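Local coordinates for protein acyl-CoA thioester hydrolase HI0827 (Haemophilus influenzae Rd KW20, PDB 3BJK) that probably hydrolyses the thioester bond of a broad range of acyl-coenzyme A molecules, as a hotdog-fold enzyme assembled into a hexameric trimer of dimers, at residues 36-41 against 70-75; 82-87 against 142-147. The protein carries 1 engineered substitution. One frame throughout, in Å; residues are numbered along the deposited sequence.

Contact 1. Residues 36-41 against 70-75; sequences GWIMSQ and KPISVG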
# COMPACT_ATOMS: atom_id res chain seq x y z
N GLY C 36 -0.93 13.06 6.23
CA GLY C 36 -1.12 12.76 4.79
C GLY C 36 -2.32 11.89 4.49
O GLY C 36 -3.02 12.10 3.51
N TRP C 37 -2.57 10.91 5.35
CA TRP C 37 -3.71 10.03 5.19
C TRP C 37 -4.98 10.84 5.44
O TRP C 37 -5.95 10.66 4.71
CB TRP C 37 -3.62 8.80 6.12
CG TRP C 37 -4.81 7.86 6.03
CD1 TRP C 37 -4.97 6.83 5.17
CD2 TRP C 37 -6.03 7.91 6.84
NE1 TRP C 37 -6.19 6.22 5.39
CE2 TRP C 37 -6.84 6.84 6.43
CE3 TRP C 37 -6.49 8.74 7.88
CZ2 TRP C 37 -8.10 6.57 7.00
CZ3 TRP C 37 -7.71 8.46 8.48
CH2 TRP C 37 -8.51 7.37 8.03
N ILE C 38 -4.97 11.68 6.47
CA ILE C 38 -6.15 12.51 6.83
C ILE C 38 -6.48 13.44 5.65
O ILE C 38 -7.62 13.52 5.21
CB ILE C 38 -5.94 13.35 8.16
CG1 ILE C 38 -5.57 12.44 9.33
CG2 ILE C 38 -7.19 14.21 8.46
CD1 ILE C 38 -5.18 13.15 10.65
N MET C 39 -5.46 14.13 5.13
CA MET C 39 -5.62 15.00 3.94
C MET C 39 -6.23 14.29 2.74
O MET C 39 -7.12 14.87 2.05
CB MET C 39 -4.27 15.61 3.57
CG MET C 39 -3.72 16.55 4.64
SD MET C 39 -2.29 17.53 4.11
CE MET C 39 -1.01 16.43 4.25
N SER C 40 -5.76 13.06 2.47
CA SER C 40 -6.27 12.21 1.39
C SER C 40 -7.72 11.86 1.59
O SER C 40 -8.50 11.92 0.62
CB SER C 40 -5.48 10.91 1.28
OG SER C 40 -4.17 11.17 0.90
N GLN C 41 -8.10 11.51 2.83
CA GLN C 41 -9.52 11.21 3.17
C GLN C 41 -10.38 12.45 2.90
O GLN C 41 -11.42 12.38 2.26
CB GLN C 41 -9.67 10.79 4.66
CG GLN C 41 -9.16 9.44 4.94
CD GLN C 41 -9.97 8.33 4.29
OE1 GLN C 41 -9.45 7.67 3.45
NE2 GLN C 41 -11.27 8.17 4.62
N LYS C 70 -6.71 17.78 16.49
CA LYS C 70 -6.47 16.70 17.40
C LYS C 70 -5.93 15.53 16.61
O LYS C 70 -6.27 15.36 15.43
CB LYS C 70 -7.76 16.32 18.17
CG LYS C 70 -8.35 17.45 19.08
CD LYS C 70 -9.93 17.28 19.24
CE LYS C 70 -10.81 18.55 19.77
NZ LYS C 70 -11.90 19.09 18.75
N PRO C 71 -5.09 14.70 17.24
CA PRO C 71 -4.63 13.51 16.55
C PRO C 71 -5.70 12.41 16.38
O PRO C 71 -6.64 12.33 17.17
CB PRO C 71 -3.49 13.01 17.44
CG PRO C 71 -3.75 13.54 18.77
CD PRO C 71 -4.53 14.82 18.60
N ILE C 72 -5.53 11.58 15.38
CA ILE C 72 -6.35 10.37 15.23
C ILE C 72 -5.59 9.14 15.68
O ILE C 72 -4.40 9.03 15.45
CB ILE C 72 -6.83 10.17 13.73
CG1 ILE C 72 -7.67 11.33 13.27
CG2 ILE C 72 -7.59 8.85 13.57
CD1 ILE C 72 -8.07 11.28 11.87
N SER C 73 -6.26 8.22 16.36
CA SER C 73 -5.65 7.00 16.85
C SER C 73 -6.04 5.80 15.99
O SER C 73 -7.13 5.72 15.45
CB SER C 73 -6.07 6.72 18.28
OG SER C 73 -5.53 7.72 19.12
N VAL C 74 -5.17 4.82 15.95
CA VAL C 74 -5.51 3.51 15.38
C VAL C 74 -6.79 2.94 16.03
O VAL C 74 -6.93 2.92 17.25
CB VAL C 74 -4.33 2.49 15.55
CG1 VAL C 74 -4.74 1.10 15.11
CG2 VAL C 74 -3.15 2.95 14.74
N GLY C 75 -7.70 2.45 15.20
CA GLY C 75 -8.92 1.86 15.73
C GLY C 75 -10.08 2.85 15.88
O GLY C 75 -11.20 2.39 16.13
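The indole of Trp37 meets Ile72 at its edge: CD1 of Ile72 lies near the ring plane, 4.4 Å from CZ3 on the six-membered ring. One face of the indole is taken by Gln41 from the next turn of the same helix, whose CG stands 3.6 Å above the plane, offset toward the rim. Beside the ring, Ile38 and Ile72 reach toward each other tip to tip, with 3.7 Å between CD1 of Ile38 and CD1 of Ile72. CD1 of Ile72 is equally close to CG1 of Ile38. In Ile38, CG1 is anti to the carbonyl carbon (chi1 -56°) and CD1 continues in an extended chain toward the loop. The join is wholly apolar and small, and the backbones stay well apart, the CA atoms of Ile38 and Ile72 being 8.7 Å from each other. Within the helix, Ser40 turns its hydroxyl back to O of Gly36 (OG to O, 3.0 Å), a carbonyl that also takes the Ser40 N-H from the opposite face of its plane. The contact ties the start of helix 35-54, the hotdog's "sausage", to the loop joining strands 58-68 and 77-87. Val78 and Val114 of the sheet touch Ile72, while Met39 packs on Ala43, the engineered alanine, and Ser40 on Gly36, both of a second subunit.

Contact 2. Residues 82-87 against 142-147; sequences GQCLKV and EKALAL. With EDO (1,2-ethanediol), chain T.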
# COMPACT_ATOMS: atom_id res chain seq x y z
N GLY C 82 -19.11 17.17 4.74
CA GLY C 82 -18.92 18.22 3.77
C GLY C 82 -20.09 19.19 3.77
O GLY C 82 -21.24 18.78 3.90
N GLN C 83 -19.77 20.47 3.65
CA GLN C 83 -20.72 21.52 3.46
C GLN C 83 -20.26 22.37 2.26
O GLN C 83 -19.22 23.02 2.31
CB GLN C 83 -20.80 22.37 4.73
CG GLN C 83 -21.76 23.48 4.64
CD GLN C 83 -21.79 24.31 5.90
OE1 GLN C 83 -21.11 23.99 6.89
NE2 GLN C 83 -22.56 25.40 5.87
N CYS C 84 -21.08 22.37 1.19
CA CYS C 84 -20.77 23.20 0.04
C CYS C 84 -21.08 24.66 0.41
O CYS C 84 -22.18 24.97 0.85
CB CYS C 84 -21.53 22.73 -1.19
SG CYS C 84 -21.36 23.83 -2.58
N LEU C 85 -20.07 25.52 0.24
CA LEU C 85 -20.09 26.93 0.58
C LEU C 85 -20.46 27.85 -0.59
O LEU C 85 -21.02 28.93 -0.40
CB LEU C 85 -18.70 27.33 1.11
CG LEU C 85 -18.18 26.69 2.42
CD1 LEU C 85 -16.86 27.31 2.91
CD2 LEU C 85 -19.25 26.81 3.50
N LYS C 86 -20.15 27.40 -1.80
CA LYS C 86 -20.21 28.23 -2.99
C LYS C 86 -20.04 27.39 -4.25
O LYS C 86 -19.23 26.47 -4.30
CB LYS C 86 -19.11 29.30 -2.93
CG LYS C 86 -19.29 30.40 -3.91
CD LYS C 86 -18.12 31.33 -3.91
CE LYS C 86 -18.16 32.18 -5.15
NZ LYS C 86 -19.29 33.15 -5.09
N VAL C 87 -20.83 27.71 -5.26
CA VAL C 87 -20.77 27.02 -6.54
C VAL C 87 -20.64 28.09 -7.63
O VAL C 87 -21.45 28.98 -7.69
CB VAL C 87 -22.06 26.20 -6.83
CG1 VAL C 87 -21.92 25.44 -8.18
CG2 VAL C 87 -22.37 25.25 -5.69
N GLU C 142 -29.21 21.81 -6.76
CA GLU C 142 -30.40 22.39 -6.12
C GLU C 142 -30.31 22.33 -4.58
O GLU C 142 -30.47 23.36 -3.93
CB GLU C 142 -31.69 21.69 -6.62
CG GLU C 142 -32.80 22.59 -7.11
CD GLU C 142 -34.12 21.84 -7.44
OE1 GLU C 142 -34.11 20.59 -7.68
OE2 GLU C 142 -35.18 22.50 -7.46
N LYS C 143 -30.06 21.14 -4.03
CA LYS C 143 -29.88 20.93 -2.57
C LYS C 143 -28.77 21.82 -1.91
O LYS C 143 -28.97 22.42 -0.85
CB LYS C 143 -29.51 19.46 -2.28
CG LYS C 143 -30.66 18.48 -2.18
CD LYS C 143 -30.16 17.09 -1.68
CE LYS C 143 -31.35 16.19 -1.19
NZ LYS C 143 -30.88 15.25 -0.11
N ALA C 144 -27.60 21.85 -2.54
CA ALA C 144 -26.49 22.72 -2.12
C ALA C 144 -26.85 24.20 -2.14
O ALA C 144 -26.55 24.92 -1.18
CB ALA C 144 -25.26 22.48 -3.00
N LEU C 145 -27.42 24.67 -3.24
CA LEU C 145 -27.76 26.09 -3.37
C LEU C 145 -28.77 26.47 -2.30
O LEU C 145 -28.72 27.57 -1.76
CB LEU C 145 -28.30 26.42 -4.77
CG LEU C 145 -27.39 26.39 -6.01
CD1 LEU C 145 -28.14 26.82 -7.27
CD2 LEU C 145 -26.18 27.26 -5.82
N ALA C 146 -29.67 25.55 -1.97
CA ALA C 146 -30.68 25.78 -0.96
C ALA C 146 -30.05 25.97 0.41
O ALA C 146 -30.39 26.90 1.12
CB ALA C 146 -31.68 24.64 -0.95
N LEU C 147 -29.13 25.10 0.78
CA LEU C 147 -28.43 25.26 2.05
C LEU C 147 -27.54 26.50 2.07
O LEU C 147 -27.36 27.11 3.11
CB LEU C 147 -27.61 24.01 2.40
CG LEU C 147 -28.40 22.68 2.50
CD1 LEU C 147 -27.47 21.48 2.39
CD2 LEU C 147 -29.25 22.55 3.77
C1 EDO T . -24.29 19.88 1.45
O1 EDO T . -23.67 21.18 1.47
C2 EDO T . -24.53 19.42 0.00
O2 EDO T . -25.81 19.79 -0.57
O HOH W 1 -24.57 23.55 0.53
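Helix 139-148, near the C-terminus, lies against the end of strand 77-87 of the antiparallel hotdog sheet, and residues 142-147 and 82-87 form this join. Cys84 and Ala144 mark the close approach, their CA atoms 6.1 Å apart. With SG anti to the backbone N (chi1 173°), the sulfur of Cys84 runs across the front of the Ala144 methyl, so that SG and CB of Cys84 are almost equally far from CB of Ala144, at 4.1 and 4.2 Å, an apolar touch. Farther along the strand, Val87 offers CG2 to one branch of Leu145, with 4.3 Å to CD2. The CA-CB bond of Leu145 runs past the strand, and the side chain reaches Val87 through that one methyl. Ile53 of helix 35-54 packs on both Cys84 and Ala144, so the two helices and the strand come together at this point.

Polar groups meet through small molecules. A water donates to O of Cys84 at 2.8 Å and to O of Ala144 at 3.0 Å, linking the strand and helix backbones. It also bonds to O1 of a 1,2-ethanediol, probably from the crystallisation liquor. That same O1 accepts the Cys84 N-H at 2.9 Å in a fairly straight bond (163°). CD1 of Leu147, from the next turn of the helix, lies 3.7 Å from C1 of the diol, in van der Waals contact. Direct contact between strand and helix is apolar and light, with the backbone-to-backbone link supplied by water. Both hydrogens of the water go to carbonyl oxygens, one on the strand and one on the helix, and O and N of Cys84 each have a non-protein partner here.

Contact 1 closes before contact 2 opens, so the two come in series along the chain. Their centres are 26 Å apart, on opposite sides of the chain's centre, and their nearest atoms stay about 9 Å from each other. Strand 77-87 and helix 35-54 relate them: the loop of contact 1 leads into the strand whose far end forms contact 2, while the helix starts in contact 1 and brings Ile53, near its other end, to contact 2. Contact 1 lies beside neighbouring subunits of the hexamer, whereas no other chain touches contact 2, where the C-terminal helix is added to the hotdog sheet.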